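PDB 3PGB: amine oxidase from Emericella nidulans, which probably oxidises primary amines to aldehydes with the aid of a copper ion and a topaquinone cofactor formed from one of its own tyrosines. Local coordinates for residues 79-84 with 104-108; 167-171 with 666-672. One frame throughout, in Å; residues are numbered along the deposited sequence.

Contact 1: 79-84 with 104-108; sequences VAKWLF and IALIE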
ATOM      1  N   VAL A  79      -5.989 -19.334 -40.832  1.00 22.43           N
ATOM      2  CA  VAL A  79      -6.084 -20.516 -39.977  1.00 22.17           C
ATOM      3  C   VAL A  79      -7.524 -21.015 -39.851  1.00 22.24           C
ATOM      4  O   VAL A  79      -7.762 -22.210 -39.904  1.00 22.23           O
ATOM      5  CB  VAL A  79      -5.504 -20.247 -38.580  1.00 22.06           C
ATOM      6  CG1 VAL A  79      -5.768 -21.424 -37.652  1.00 21.62           C
ATOM      7  CG2 VAL A  79      -4.018 -19.963 -38.679  1.00 21.67           C
ATOM      8  N   ALA A  80      -8.478 -20.104 -39.698  1.00 22.34           N
ATOM      9  CA  ALA A  80      -9.886 -20.492 -39.627  1.00 22.55           C
ATOM     10  C   ALA A  80     -10.288 -21.245 -40.895  1.00 22.86           C
ATOM     11  O   ALA A  80     -10.795 -22.363 -40.832  1.00 22.90           O
ATOM     12  CB  ALA A  80     -10.772 -19.273 -39.427  1.00 22.21           C
ATOM     13  N   LYS A  81     -10.035 -20.624 -42.042  1.00 23.27           N
ATOM     14  CA  LYS A  81     -10.338 -21.218 -43.341  1.00 23.65           C
ATOM     15  C   LYS A  81      -9.695 -22.606 -43.489  1.00 23.57           C
ATOM     16  O   LYS A  81     -10.339 -23.551 -43.948  1.00 23.41           O
ATOM     17  CB  LYS A  81      -9.870 -20.275 -44.465  1.00 23.86           C
ATOM     18  CG  LYS A  81     -10.209 -20.731 -45.886  1.00 24.34           C
ATOM     19  CD  LYS A  81      -9.181 -21.735 -46.419  1.00 25.53           C
ATOM     20  N   TRP A  82      -8.431 -22.713 -43.086  1.00 23.42           N
ATOM     21  CA  TRP A  82      -7.680 -23.972 -43.145  1.00 23.21           C
ATOM     22  C   TRP A  82      -8.326 -25.062 -42.303  1.00 23.29           C
ATOM     23  O   TRP A  82      -8.475 -26.199 -42.757  1.00 23.25           O
ATOM     24  CB  TRP A  82      -6.259 -23.740 -42.646  1.00 23.19           C
ATOM     25  CG  TRP A  82      -5.321 -24.880 -42.853  1.00 22.99           C
ATOM     26  CD1 TRP A  82      -4.583 -25.135 -43.967  1.00 23.26           C
ATOM     27  CD2 TRP A  82      -4.979 -25.893 -41.902  1.00 22.83           C
ATOM     28  NE1 TRP A  82      -3.814 -26.259 -43.781  1.00 23.31           N
ATOM     29  CE2 TRP A  82      -4.038 -26.744 -42.520  1.00 23.07           C
ATOM     30  CE3 TRP A  82      -5.389 -26.174 -40.592  1.00 23.05           C
ATOM     31  CZ2 TRP A  82      -3.494 -27.857 -41.873  1.00 22.97           C
ATOM     32  CZ3 TRP A  82      -4.851 -27.280 -39.948  1.00 23.21           C
ATOM     33  CH2 TRP A  82      -3.911 -28.109 -40.592  1.00 23.34           C
ATOM     34  N   LEU A  83      -8.703 -24.707 -41.074  1.00 23.19           N
ATOM     35  CA  LEU A  83      -9.303 -25.660 -40.141  1.00 23.11           C
ATOM     36  C   LEU A  83     -10.607 -26.239 -40.687  1.00 23.09           C
ATOM     37  O   LEU A  83     -10.871 -27.426 -40.527  1.00 22.75           O
ATOM     38  CB  LEU A  83      -9.541 -25.017 -38.764  1.00 22.95           C
ATOM     39  CG  LEU A  83      -8.317 -24.846 -37.861  1.00 22.96           C
ATOM     40  CD1 LEU A  83      -8.633 -23.972 -36.646  1.00 22.55           C
ATOM     41  CD2 LEU A  83      -7.788 -26.195 -37.414  1.00 23.28           C
ATOM     42  N   PHE A  84     -11.418 -25.405 -41.331  1.00 23.27           N
ATOM     43  CA  PHE A  84     -12.697 -25.871 -41.873  1.00 23.59           C
ATOM     44  C   PHE A  84     -12.504 -26.753 -43.098  1.00 23.57           C
ATOM     45  O   PHE A  84     -13.364 -27.577 -43.406  1.00 23.72           O
ATOM     46  CB  PHE A  84     -13.633 -24.697 -42.192  1.00 23.68           C
ATOM     47  CG  PHE A  84     -14.220 -24.049 -40.967  1.00 24.42           C
ATOM     48  CD1 PHE A  84     -15.135 -24.735 -40.181  1.00 24.63           C
ATOM     49  CD2 PHE A  84     -13.847 -22.772 -40.591  1.00 24.58           C
ATOM     50  CE1 PHE A  84     -15.670 -24.158 -39.054  1.00 24.88           C
ATOM     51  CE2 PHE A  84     -14.381 -22.186 -39.461  1.00 25.06           C
ATOM     52  CZ  PHE A  84     -15.296 -22.881 -38.692  1.00 25.31           C
ATOM     53  N   ILE A 104     -14.830 -24.354 -33.161  1.00 21.57           N
ATOM     54  CA  ILE A 104     -13.536 -23.751 -32.849  1.00 21.23           C
ATOM     55  C   ILE A 104     -13.706 -22.809 -31.654  1.00 21.11           C
ATOM     56  O   ILE A 104     -14.286 -21.733 -31.784  1.00 21.33           O
ATOM     57  CB  ILE A 104     -12.967 -22.972 -34.063  1.00 21.05           C
ATOM     58  CG1 ILE A 104     -12.809 -23.894 -35.268  1.00 21.07           C
ATOM     59  CG2 ILE A 104     -11.622 -22.341 -33.732  1.00 20.54           C
ATOM     60  CD1 ILE A 104     -12.417 -23.172 -36.533  1.00 20.79           C
ATOM     61  N   ALA A 105     -13.206 -23.221 -30.496  1.00 20.77           N
ATOM     62  CA  ALA A 105     -13.313 -22.412 -29.286  1.00 20.72           C
ATOM     63  C   ALA A 105     -12.306 -21.261 -29.293  1.00 20.44           C
ATOM     64  O   ALA A 105     -12.599 -20.180 -28.790  1.00 20.72           O
ATOM     65  CB  ALA A 105     -13.122 -23.280 -28.034  1.00 20.78           C
ATOM     66  N   LEU A 106     -11.127 -21.488 -29.857  1.00 19.96           N
ATOM     67  CA  LEU A 106     -10.090 -20.466 -29.857  1.00 19.77           C
ATOM     68  C   LEU A 106      -9.072 -20.668 -30.968  1.00 19.78           C
ATOM     69  O   LEU A 106      -8.704 -21.790 -31.282  1.00 19.68           O
ATOM     70  CB  LEU A 106      -9.367 -20.450 -28.510  1.00 19.54           C
ATOM     71  CG  LEU A 106      -8.279 -19.393 -28.319  1.00 19.05           C
ATOM     72  CD1 LEU A 106      -8.859 -17.994 -28.414  1.00 17.50           C
ATOM     73  CD2 LEU A 106      -7.571 -19.600 -26.991  1.00 18.81           C
ATOM     74  N   ILE A 107      -8.633 -19.560 -31.554  1.00 19.98           N
ATOM     75  CA  ILE A 107      -7.485 -19.535 -32.452  1.00 20.26           C
ATOM     76  C   ILE A 107      -6.612 -18.378 -32.002  1.00 20.64           C
ATOM     77  O   ILE A 107      -7.060 -17.226 -31.984  1.00 20.82           O
ATOM     78  CB  ILE A 107      -7.893 -19.318 -33.920  1.00 20.17           C
ATOM     79  CG1 ILE A 107      -8.913 -20.366 -34.366  1.00 20.09           C
ATOM     80  CG2 ILE A 107      -6.683 -19.388 -34.809  1.00 20.14           C
ATOM     81  CD1 ILE A 107      -9.409 -20.162 -35.784  1.00 20.04           C
ATOM     82  N   GLU A 108      -5.377 -18.683 -31.623  1.00 20.95           N
ATOM     83  CA  GLU A 108      -4.450 -17.668 -31.131  1.00 21.18           C
ATOM     84  C   GLU A 108      -3.017 -18.032 -31.492  1.00 21.34           C
ATOM     85  O   GLU A 108      -2.751 -19.143 -31.939  1.00 21.34           O
ATOM     86  CB  GLU A 108      -4.567 -17.526 -29.612  1.00 21.16           C
ATOM     87  CG  GLU A 108      -4.141 -18.778 -28.835  1.00 21.41           C
ATOM     88  CD  GLU A 108      -4.052 -18.554 -27.341  1.00 21.95           C
ATOM     89  OE1 GLU A 108      -4.591 -17.534 -26.851  1.00 22.24           O
ATOM     90  OE2 GLU A 108      -3.438 -19.405 -26.658  1.00 22.38           O
TER
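Ile104 and Ile107 are the centre of this contact, with 66 and 63 Å² buried against the helix. Both belong to strand 102-110, and both point their CA-to-CB bonds toward helix 73-84. A classic beta bulge explains their spacing. Ala105 and Leu106 both face Arg135 of strand 131-138, so one extra residue is fitted in, and Ile104 and Ile107 fall on the same face although they are three positions apart.

Leu83 gives the largest share from the helix, 35 Å², and meets both isoleucines. Its CD1 lies 3.9 Å from Ile104 CD1 and 4.0 Å from Ile107 CD1. Val79, one helical turn earlier, puts CG1 3.6 Å from Ile107 CG2. Ala80 is small enough to let Ile107 reach the helix backbone: Ala80 CA is 3.9 Å from Ile107 CD1. Phe84 starts sideways, but its ring swings in, and its CZ comes within 3.6 Å of Ile104 CD1.

The short helix and strand segments run at 132° to each other, with axes 10.4 Å apart at closest approach. Val134 of strand 131-138 touches Val79 and Leu83, so the helix packs on more than one strand of the antiparallel sheet. Tyr433 of strand 426-434 touches both isoleucines, and the Phe84 ring stacks with Phe782.

The contact joins helix to sheet in an N-terminal part of the chain, away from the copper and calcium sites. Every side-chain pair across it is apolar, and five of the six touching residues are buried. It is therefore held by van der Waals packing and the hydrophobic effect.

Contact 2: 167-171 with 666-672; sequences FPYTR and DIHNPPV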
ATOM      1  N   PHE A 167       2.842 -30.551 -24.885  1.00 24.02           N
ATOM      2  CA  PHE A 167       4.139 -30.121 -24.363  1.00 23.76           C
ATOM      3  C   PHE A 167       3.991 -29.212 -23.139  1.00 22.99           C
ATOM      4  O   PHE A 167       4.604 -29.475 -22.106  1.00 22.66           O
ATOM      5  CB  PHE A 167       4.957 -29.437 -25.475  1.00 24.04           C
ATOM      6  CG  PHE A 167       6.379 -29.116 -25.092  1.00 25.31           C
ATOM      7  CD1 PHE A 167       6.793 -27.796 -24.935  1.00 26.65           C
ATOM      8  CD2 PHE A 167       7.311 -30.132 -24.905  1.00 27.10           C
ATOM      9  CE1 PHE A 167       8.117 -27.491 -24.595  1.00 27.06           C
ATOM     10  CE2 PHE A 167       8.639 -29.837 -24.559  1.00 27.82           C
ATOM     11  CZ  PHE A 167       9.039 -28.511 -24.406  1.00 27.36           C
ATOM     12  N   PRO A 168       3.155 -28.160 -23.235  1.00 22.22           N
ATOM     13  CA  PRO A 168       3.062 -27.186 -22.141  1.00 21.93           C
ATOM     14  C   PRO A 168       2.039 -27.523 -21.039  1.00 21.47           C
ATOM     15  O   PRO A 168       1.684 -26.648 -20.249  1.00 21.18           O
ATOM     16  CB  PRO A 168       2.650 -25.906 -22.873  1.00 21.92           C
ATOM     17  CG  PRO A 168       1.807 -26.388 -24.000  1.00 21.95           C
ATOM     18  CD  PRO A 168       2.267 -27.788 -24.353  1.00 22.18           C
ATOM     19  N   TYR A 169       1.574 -28.769 -20.985  1.00 20.98           N
ATOM     20  CA  TYR A 169       0.659 -29.201 -19.936  1.00 20.71           C
ATOM     21  C   TYR A 169       1.268 -30.365 -19.159  1.00 20.54           C
ATOM     22  O   TYR A 169       2.052 -31.139 -19.709  1.00 20.80           O
ATOM     23  CB  TYR A 169      -0.695 -29.591 -20.537  1.00 20.64           C
ATOM     24  CG  TYR A 169      -1.195 -28.636 -21.604  1.00 20.34           C
ATOM     25  CD1 TYR A 169      -1.241 -27.263 -21.382  1.00 20.69           C
ATOM     26  CD2 TYR A 169      -1.619 -29.109 -22.837  1.00 20.27           C
ATOM     27  CE1 TYR A 169      -1.696 -26.388 -22.373  1.00 20.79           C
ATOM     28  CE2 TYR A 169      -2.074 -28.248 -23.824  1.00 20.59           C
ATOM     29  CZ  TYR A 169      -2.119 -26.895 -23.589  1.00 20.66           C
ATOM     30  OH  TYR A 169      -2.577 -26.061 -24.585  1.00 21.35           O
ATOM     31  N   THR A 170       0.909 -30.476 -17.880  1.00 20.31           N
ATOM     32  CA  THR A 170       1.450 -31.526 -17.005  1.00 20.00           C
ATOM     33  C   THR A 170       0.688 -32.841 -17.206  1.00 20.06           C
ATOM     34  O   THR A 170       1.278 -33.922 -17.170  1.00 20.26           O
ATOM     35  CB  THR A 170       1.435 -31.100 -15.508  1.00 19.95           C
ATOM     36  OG1 THR A 170       0.096 -31.076 -15.004  1.00 19.45           O
ATOM     37  CG2 THR A 170       2.051 -29.727 -15.337  1.00 19.57           C
ATOM     38  N   ARG A 171      -0.621 -32.739 -17.416  1.00 20.03           N
ATOM     39  CA  ARG A 171      -1.417 -33.857 -17.913  1.00 19.95           C
ATOM     40  C   ARG A 171      -0.972 -34.194 -19.337  1.00 19.99           C
ATOM     41  O   ARG A 171      -0.876 -33.314 -20.194  1.00 20.02           O
ATOM     42  CB  ARG A 171      -2.904 -33.500 -17.891  1.00 19.77           C
ATOM     43  CG  ARG A 171      -3.818 -34.449 -18.655  1.00 20.08           C
ATOM     44  CD  ARG A 171      -5.260 -34.322 -18.167  1.00 20.61           C
ATOM     45  NE  ARG A 171      -6.221 -35.014 -19.028  1.00 20.78           N
ATOM     46  CZ  ARG A 171      -7.487 -35.269 -18.700  1.00 21.01           C
ATOM     47  NH1 ARG A 171      -7.977 -34.890 -17.525  1.00 21.37           N
ATOM     48  NH2 ARG A 171      -8.278 -35.906 -19.556  1.00 20.84           N
ATOM     49  N   ASP A 666     -11.969 -30.864 -15.076  1.00 15.34           N
ATOM     50  CA  ASP A 666     -11.499 -32.132 -14.523  1.00 15.54           C
ATOM     51  C   ASP A 666     -10.593 -31.867 -13.309  1.00 15.87           C
ATOM     52  O   ASP A 666      -9.367 -31.999 -13.371  1.00 15.44           O
ATOM     53  CB  ASP A 666     -10.771 -32.921 -15.617  1.00 15.72           C
ATOM     54  CG  ASP A 666     -10.653 -34.399 -15.302  1.00 15.45           C
ATOM     55  OD1 ASP A 666     -10.725 -34.775 -14.116  1.00 15.43           O
ATOM     56  OD2 ASP A 666     -10.477 -35.185 -16.257  1.00 15.46           O
ATOM     57  N   ILE A 667     -11.222 -31.503 -12.197  1.00 16.24           N
ATOM     58  CA  ILE A 667     -10.486 -31.052 -11.019  1.00 16.78           C
ATOM     59  C   ILE A 667      -9.635 -32.151 -10.377  1.00 17.22           C
ATOM     60  O   ILE A 667      -8.679 -31.856  -9.661  1.00 17.16           O
ATOM     61  CB  ILE A 667     -11.423 -30.398  -9.969  1.00 16.77           C
ATOM     62  CG1 ILE A 667     -12.346 -31.427  -9.312  1.00 16.53           C
ATOM     63  CG2 ILE A 667     -12.242 -29.275 -10.614  1.00 16.62           C
ATOM     64  CD1 ILE A 667     -13.466 -30.798  -8.483  1.00 16.21           C
ATOM     65  N   HIS A 668      -9.969 -33.410 -10.647  1.00 17.80           N
ATOM     66  CA  HIS A 668      -9.165 -34.540 -10.167  1.00 18.17           C
ATOM     67  C   HIS A 668      -7.990 -34.879 -11.092  1.00 18.24           C
ATOM     68  O   HIS A 668      -7.064 -35.572 -10.681  1.00 18.51           O
ATOM     69  CB  HIS A 668     -10.050 -35.768  -9.953  1.00 18.22           C
ATOM     70  CG  HIS A 668     -10.966 -35.643  -8.775  1.00 19.19           C
ATOM     71  ND1 HIS A 668     -10.548 -35.868  -7.480  1.00 20.53           N
ATOM     72  CD2 HIS A 668     -12.275 -35.304  -8.695  1.00 19.89           C
ATOM     73  CE1 HIS A 668     -11.563 -35.678  -6.654  1.00 20.89           C
ATOM     74  NE2 HIS A 668     -12.625 -35.340  -7.366  1.00 20.16           N
ATOM     75  N   ASN A 669      -8.038 -34.397 -12.334  1.00 18.36           N
ATOM     76  CA  ASN A 669      -6.937 -34.555 -13.282  1.00 18.35           C
ATOM     77  C   ASN A 669      -6.898 -33.362 -14.261  1.00 18.26           C
ATOM     78  O   ASN A 669      -7.260 -33.495 -15.429  1.00 18.27           O
ATOM     79  CB  ASN A 669      -7.070 -35.895 -14.021  1.00 18.32           C
ATOM     80  CG  ASN A 669      -5.889 -36.188 -14.950  1.00 18.72           C
ATOM     81  OD1 ASN A 669      -6.024 -36.940 -15.919  1.00 19.63           O
ATOM     82  ND2 ASN A 669      -4.737 -35.597 -14.662  1.00 17.66           N
ATOM     83  N   PRO A 670      -6.475 -32.180 -13.771  1.00 18.00           N
ATOM     84  CA  PRO A 670      -6.442 -30.973 -14.596  1.00 17.85           C
ATOM     85  C   PRO A 670      -5.272 -30.960 -15.584  1.00 17.86           C
ATOM     86  O   PRO A 670      -4.226 -31.539 -15.284  1.00 17.88           O
ATOM     87  CB  PRO A 670      -6.254 -29.859 -13.564  1.00 17.83           C
ATOM     88  CG  PRO A 670      -5.549 -30.501 -12.446  1.00 17.77           C
ATOM     89  CD  PRO A 670      -6.066 -31.901 -12.382  1.00 17.88           C
ATOM     90  N   PRO A 671      -5.443 -30.295 -16.749  1.00 17.65           N
ATOM     91  CA  PRO A 671      -4.354 -30.129 -17.704  1.00 17.63           C
ATOM     92  C   PRO A 671      -3.055 -29.653 -17.062  1.00 17.61           C
ATOM     93  O   PRO A 671      -2.007 -30.276 -17.262  1.00 17.66           O
ATOM     94  CB  PRO A 671      -4.906 -29.090 -18.680  1.00 17.65           C
ATOM     95  CG  PRO A 671      -6.355 -29.379 -18.720  1.00 17.61           C
ATOM     96  CD  PRO A 671      -6.723 -29.825 -17.315  1.00 17.70           C
ATOM     97  N   VAL A 672      -3.127 -28.574 -16.289  1.00 17.64           N
ATOM     98  CA  VAL A 672      -1.971 -28.094 -15.529  1.00 17.59           C
ATOM     99  C   VAL A 672      -2.242 -28.249 -14.035  1.00 17.82           C
ATOM    100  O   VAL A 672      -3.112 -27.581 -13.469  1.00 18.20           O
ATOM    101  CB  VAL A 672      -1.615 -26.629 -15.854  1.00 17.53           C
ATOM    102  CG1 VAL A 672      -0.354 -26.210 -15.104  1.00 17.20           C
ATOM    103  CG2 VAL A 672      -1.422 -26.453 -17.348  1.00 17.35           C
TER
HETATM  104  O   HOH W   1     -10.849 -35.610 -18.997  1.00 15.49           O
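Arg171 makes the strongest polar links. Its NH1 forms a salt bridge with Asp666, at 2.8 Å from Asp666 OD2, and the carboxylate oxygen lies near the guanidinium plane. The same NH1 donates to the backbone at 2.6 Å from Asn669 O. A water joins the two charged groups a second time: it accepts from Arg171 NH2 at 2.6 Å and donates to Asp666 OD2 at 2.8 Å. Asp666 and Asn669 are the ends of a type I beta turn, closed by Asn669 N to Asp666 O at 2.9 Å. The extended arginine thus binds both end residues of that turn.

The backbones meet at Pro671. Arg171 N donates to Pro671 O at 2.8 Å with good geometry, and Thr170 N makes a weak bond to Pro671 O at 3.0 Å. Thr170 OG1 is hydrogen-bonded to the backbone nitrogen of Asp673, just past the segment.

Beyond these bonds the loops touch by van der Waals contact. Arg171 loses 109 Å² and Pro671 63 Å² to the contact as a whole. Tyr169 CD1 lies 4.1 Å from Val672 CG2 as an apolar side-chain pair, and the tyrosine ring meets His660 edge-to-face.

Neither segment is regular helix or strand. Segment 167-171 lies in the loop between strands 161-164 and 176-178 of the antiparallel sheet. Segment 666-672 belongs to the copper amine oxidase enzyme domain and lies in the loop between strands 646-650 and 686-698. Val177 of strand 176-178 touches Arg171, Asp666 and Pro671, so that strand borders the junction of the two loops.

Both contacts involve the antiparallel sheet that includes strands 102-110 and 176-178, but in different ways. Contact 1 is local: it packs a helix on a strand of that sheet, 20 residues apart in sequence. Contact 2 bridges 495 residues, tying a loop of the sheet to a loop of the enzyme domain. Contact 1 is buried and wholly apolar. Contact 2 is only partly buried and relies on charge, backbone hydrogen bonds and a water. Their centres are 23 Å apart and their nearest atoms about 7 Å apart, without touching. Contact 2 is nearer a metal: the Thr170 side chain is about 9 Å from a calcium ion.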